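Local atomic coordinates of soluble lytic murein transglycosylase (Escherichia coli, PDB entry 1QTE), a protein that cleaves the glycosidic bonds between N-acetylmuramic acid and N-acetylglucosamine in peptidoglycan, forming a 1,6-anhydro bond in the N-acetylmuramic acid. Residues A473-E478 with G493-M498. Sequence-based numbering, arbitrary orientation.
Sequences AIARQE and GLMQIM. With NAG (2-acetamido-2-deoxy-beta-D-glucopyranose), chain B; DAL (D-alanine), chain Q.
Glu478 and Gln496 pack against each other and share one sugar: CB of Gln496 lies 3.4 Å from OE1 of Glu478, and Gln496 CG sits against the Glu478 carbonyl O. That OE1 accepts from O4 of the N-acetylglucosamine at 2.7 Å, the Glu478 backbone O takes the acetamido N2, and Gln496 OE1 accepts from O3 at 3.0 Å. A bend at chi2 (-71°) folds the Gln496 amide back, where NE2 gives a nearly straight bond (176°) to a lone pair of Gly493 O, which already accepts the turn-closing bond from Gln496 N. An amide suits this place because it donates to the loop while accepting from the ligand; a leucine here would probably leave O3 without this acceptor and the turn without its side-chain tie. Behind them, small Ala475 lets the loop come close, CB 4.1 Å from Met495 CG, while the flexible thioether reaches Ile474 CG2 with its CE. Tyr587 binds Glu478 OE2, and Ser479 OG bridges the facing carbonyls of Ala475 and Leu494. Arg476 pairs with the D-alanine carboxylate edge-on, NH2 to O at 2.8 Å. The arrangement presents Glu478, the predicted catalytic acid of this lysozyme-like domain, to a sugar hydroxyl that peptidoglycan uses in glycosidic linkage.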
ATOM      1  N   ALA A 473      15.420  -9.272  -7.250  1.00 13.46           N
ATOM      2  CA  ALA A 473      15.020  -7.872  -7.080  1.00 13.57           C
ATOM      3  C   ALA A 473      13.502  -7.751  -7.191  1.00 14.09           C
ATOM      4  O   ALA A 473      12.867  -7.037  -6.409  1.00 14.62           O
ATOM      5  CB  ALA A 473      15.690  -6.996  -8.147  1.00 14.22           C
ATOM      6  N   ILE A 474      12.934  -8.410  -8.200  1.00 15.04           N
ATOM      7  CA  ILE A 474      11.495  -8.406  -8.425  1.00 14.33           C
ATOM      8  C   ILE A 474      10.791  -8.995  -7.195  1.00 15.03           C
ATOM      9  O   ILE A 474       9.847  -8.404  -6.668  1.00 13.93           O
ATOM     10  CB  ILE A 474      11.132  -9.240  -9.694  1.00 14.98           C
ATOM     11  CG1 ILE A 474      11.589  -8.500 -10.967  1.00 13.79           C
ATOM     12  CG2 ILE A 474       9.631  -9.576  -9.720  1.00 14.87           C
ATOM     13  CD1 ILE A 474      10.687  -7.328 -11.401  1.00 15.54           C
ATOM     14  N   ALA A 475      11.262 -10.151  -6.727  1.00 14.67           N
ATOM     15  CA  ALA A 475      10.671 -10.797  -5.550  1.00 14.66           C
ATOM     16  C   ALA A 475      10.748  -9.894  -4.311  1.00 15.53           C
ATOM     17  O   ALA A 475       9.761  -9.744  -3.578  1.00 13.83           O
ATOM     18  CB  ALA A 475      11.346 -12.137  -5.290  1.00 15.61           C
ATOM     19  N   ARG A 476      11.907  -9.271  -4.104  1.00 16.18           N
ATOM     20  CA  ARG A 476      12.128  -8.366  -2.973  1.00 15.18           C
ATOM     21  C   ARG A 476      11.099  -7.231  -2.980  1.00 15.10           C
ATOM     22  O   ARG A 476      10.492  -6.927  -1.949  1.00 15.92           O
ATOM     23  CB  ARG A 476      13.544  -7.787  -3.036  1.00 16.02           C
ATOM     24  CG  ARG A 476      13.830  -6.658  -2.053  1.00 18.60           C
ATOM     25  CD  ARG A 476      13.640  -7.095  -0.604  1.00 22.00           C
ATOM     26  NE  ARG A 476      13.997  -6.029   0.329  1.00 19.09           N
ATOM     27  CZ  ARG A 476      13.237  -4.971   0.608  1.00 21.47           C
ATOM     28  NH1 ARG A 476      12.040  -4.834   0.061  1.00 22.96           N
ATOM     29  NH2 ARG A 476      13.663  -4.061   1.470  1.00 20.08           N
ATOM     30  N   GLN A 477      10.888  -6.630  -4.151  1.00 14.37           N
ATOM     31  CA  GLN A 477       9.921  -5.542  -4.293  1.00 14.65           C
ATOM     32  C   GLN A 477       8.493  -6.036  -4.071  1.00 15.90           C
ATOM     33  O   GLN A 477       7.701  -5.383  -3.392  1.00 15.86           O
ATOM     34  CB  GLN A 477      10.038  -4.913  -5.690  1.00 15.34           C
ATOM     35  CG  GLN A 477       8.880  -3.989  -6.094  1.00 15.08           C
ATOM     36  CD  GLN A 477       8.766  -2.734  -5.248  1.00 16.40           C
ATOM     37  OE1 GLN A 477       9.748  -2.252  -4.675  1.00 18.99           O
ATOM     38  NE2 GLN A 477       7.555  -2.195  -5.165  1.00 19.40           N
ATOM     39  N   GLU A 478       8.179  -7.201  -4.635  1.00 15.21           N
ATOM     40  CA  GLU A 478       6.844  -7.761  -4.531  1.00 14.92           C
ATOM     41  C   GLU A 478       6.380  -8.209  -3.146  1.00 16.05           C
ATOM     42  O   GLU A 478       5.307  -7.814  -2.689  1.00 15.68           O
ATOM     43  CB  GLU A 478       6.689  -8.948  -5.499  1.00 15.23           C
ATOM     44  CG  GLU A 478       6.723  -8.584  -6.993  1.00 15.54           C
ATOM     45  CD  GLU A 478       5.497  -7.793  -7.459  1.00 16.74           C
ATOM     46  OE1 GLU A 478       4.632  -7.451  -6.632  1.00 18.52           O
ATOM     47  OE2 GLU A 478       5.398  -7.509  -8.672  1.00 15.19           O
ATOM     48  N   GLY A 493       2.254 -14.882  -2.774  1.00 18.08           N
ATOM     49  CA  GLY A 493       3.637 -15.285  -2.579  1.00 16.81           C
ATOM     50  C   GLY A 493       4.781 -14.357  -2.916  1.00 16.67           C
ATOM     51  O   GLY A 493       4.595 -13.157  -3.128  1.00 17.13           O
ATOM     52  N   LEU A 494       5.974 -14.952  -2.964  1.00 14.96           N
ATOM     53  CA  LEU A 494       7.225 -14.247  -3.215  1.00 15.63           C
ATOM     54  C   LEU A 494       7.221 -13.297  -4.393  1.00 14.95           C
ATOM     55  O   LEU A 494       7.755 -12.198  -4.300  1.00 16.14           O
ATOM     56  CB  LEU A 494       8.376 -15.243  -3.384  1.00 15.73           C
ATOM     57  CG  LEU A 494       8.698 -16.112  -2.158  1.00 15.15           C
ATOM     58  CD1 LEU A 494       9.761 -17.158  -2.521  1.00 14.85           C
ATOM     59  CD2 LEU A 494       9.177 -15.236  -1.020  1.00 15.07           C
ATOM     60  N   MET A 495       6.633 -13.734  -5.503  1.00 14.84           N
ATOM     61  CA  MET A 495       6.589 -12.912  -6.701  1.00 16.27           C
ATOM     62  C   MET A 495       5.207 -12.319  -6.985  1.00 17.42           C
ATOM     63  O   MET A 495       4.956 -11.779  -8.065  1.00 16.45           O
ATOM     64  CB  MET A 495       7.176 -13.690  -7.890  1.00 16.35           C
ATOM     65  CG  MET A 495       8.618 -14.121  -7.617  1.00 16.05           C
ATOM     66  SD  MET A 495       9.537 -14.896  -8.974  1.00 17.54           S
ATOM     67  CE  MET A 495       9.861 -13.448 -10.006  1.00 17.96           C
ATOM     68  N   GLN A 496       4.326 -12.399  -5.983  1.00 16.42           N
ATOM     69  CA  GLN A 496       2.985 -11.827  -6.071  1.00 16.13           C
ATOM     70  C   GLN A 496       2.287 -12.144  -7.387  1.00 16.35           C
ATOM     71  O   GLN A 496       1.953 -11.255  -8.172  1.00 17.09           O
ATOM     72  CB  GLN A 496       3.071 -10.319  -5.831  1.00 16.78           C
ATOM     73  CG  GLN A 496       3.362  -9.981  -4.362  1.00 15.76           C
ATOM     74  CD  GLN A 496       2.170 -10.277  -3.468  1.00 17.98           C
ATOM     75  OE1 GLN A 496       1.238  -9.484  -3.383  1.00 19.47           O
ATOM     76  NE2 GLN A 496       2.181 -11.437  -2.821  1.00 16.71           N
ATOM     77  N   ILE A 497       2.052 -13.434  -7.593  1.00 16.99           N
ATOM     78  CA  ILE A 497       1.421 -13.927  -8.807  1.00 18.09           C
ATOM     79  C   ILE A 497      -0.095 -13.990  -8.673  1.00 17.92           C
ATOM     80  O   ILE A 497      -0.611 -14.504  -7.690  1.00 18.24           O
ATOM     81  CB  ILE A 497       1.965 -15.339  -9.154  1.00 16.70           C
ATOM     82  CG1 ILE A 497       3.503 -15.303  -9.208  1.00 14.48           C
ATOM     83  CG2 ILE A 497       1.419 -15.808 -10.520  1.00 18.35           C
ATOM     84  CD1 ILE A 497       4.159 -16.678  -9.298  1.00 15.06           C
ATOM     85  N   MET A 498      -0.799 -13.421  -9.655  1.00 18.85           N
ATOM     86  CA  MET A 498      -2.261 -13.439  -9.683  1.00 20.06           C
ATOM     87  C   MET A 498      -2.674 -14.829 -10.188  1.00 19.42           C
ATOM     88  O   MET A 498      -1.946 -15.452 -10.961  1.00 19.94           O
ATOM     89  CB  MET A 498      -2.774 -12.356 -10.636  1.00 22.27           C
ATOM     90  CG  MET A 498      -2.635 -10.926 -10.109  1.00 22.11           C
ATOM     91  SD  MET A 498      -3.707 -10.632  -8.695  1.00 25.18           S
ATOM     92  CE  MET A 498      -5.324 -10.714  -9.474  1.00 23.17           C
TER
HETATM   93  C1  NAG B 651       3.720  -4.549  -3.058  1.00 35.49           C
HETATM   94  C2  NAG B 651       2.539  -5.512  -3.290  1.00 35.49           C
HETATM   95  C3  NAG B 651       2.550  -6.156  -4.711  1.00 35.49           C
HETATM   96  C4  NAG B 651       2.673  -5.026  -5.772  1.00 35.49           C
HETATM   97  C5  NAG B 651       3.869  -4.051  -5.426  1.00 35.49           C
HETATM   98  C6  NAG B 651       3.747  -2.828  -6.344  1.00 35.49           C
HETATM   99  C7  NAG B 651       1.763  -6.766  -1.295  1.00 35.49           C
HETATM  100  C8  NAG B 651       2.113  -7.933  -0.369  1.00 35.49           C
HETATM  101  N2  NAG B 651       2.626  -6.550  -2.284  1.00 35.49           N
HETATM  102  O3  NAG B 651       1.351  -6.924  -4.906  1.00 35.49           O
HETATM  103  O4  NAG B 651       2.843  -5.534  -7.100  1.00 35.49           O
HETATM  104  O5  NAG B 651       3.742  -3.554  -4.094  1.00 35.49           O
HETATM  105  O6  NAG B 651       4.772  -1.899  -6.036  1.00 35.49           O
HETATM  106  O7  NAG B 651       0.747  -6.089  -1.132  1.00 35.49           O
HETATM  107  N   DAL Q 654       9.399  -0.188   1.902  1.00 31.21           N
HETATM  108  CA  DAL Q 654      10.853  -0.047   1.890  1.00 31.21           C
HETATM  109  CB  DAL Q 654      11.272   0.933   0.794  1.00 31.21           C
HETATM  110  C   DAL Q 654      11.566  -1.380   1.709  1.00 31.21           C
HETATM  111  O   DAL Q 654      12.747  -1.462   2.101  1.00 31.21           O
HETATM  112  OXT DAL Q 654      10.937  -2.320   1.185  1.00 31.21           O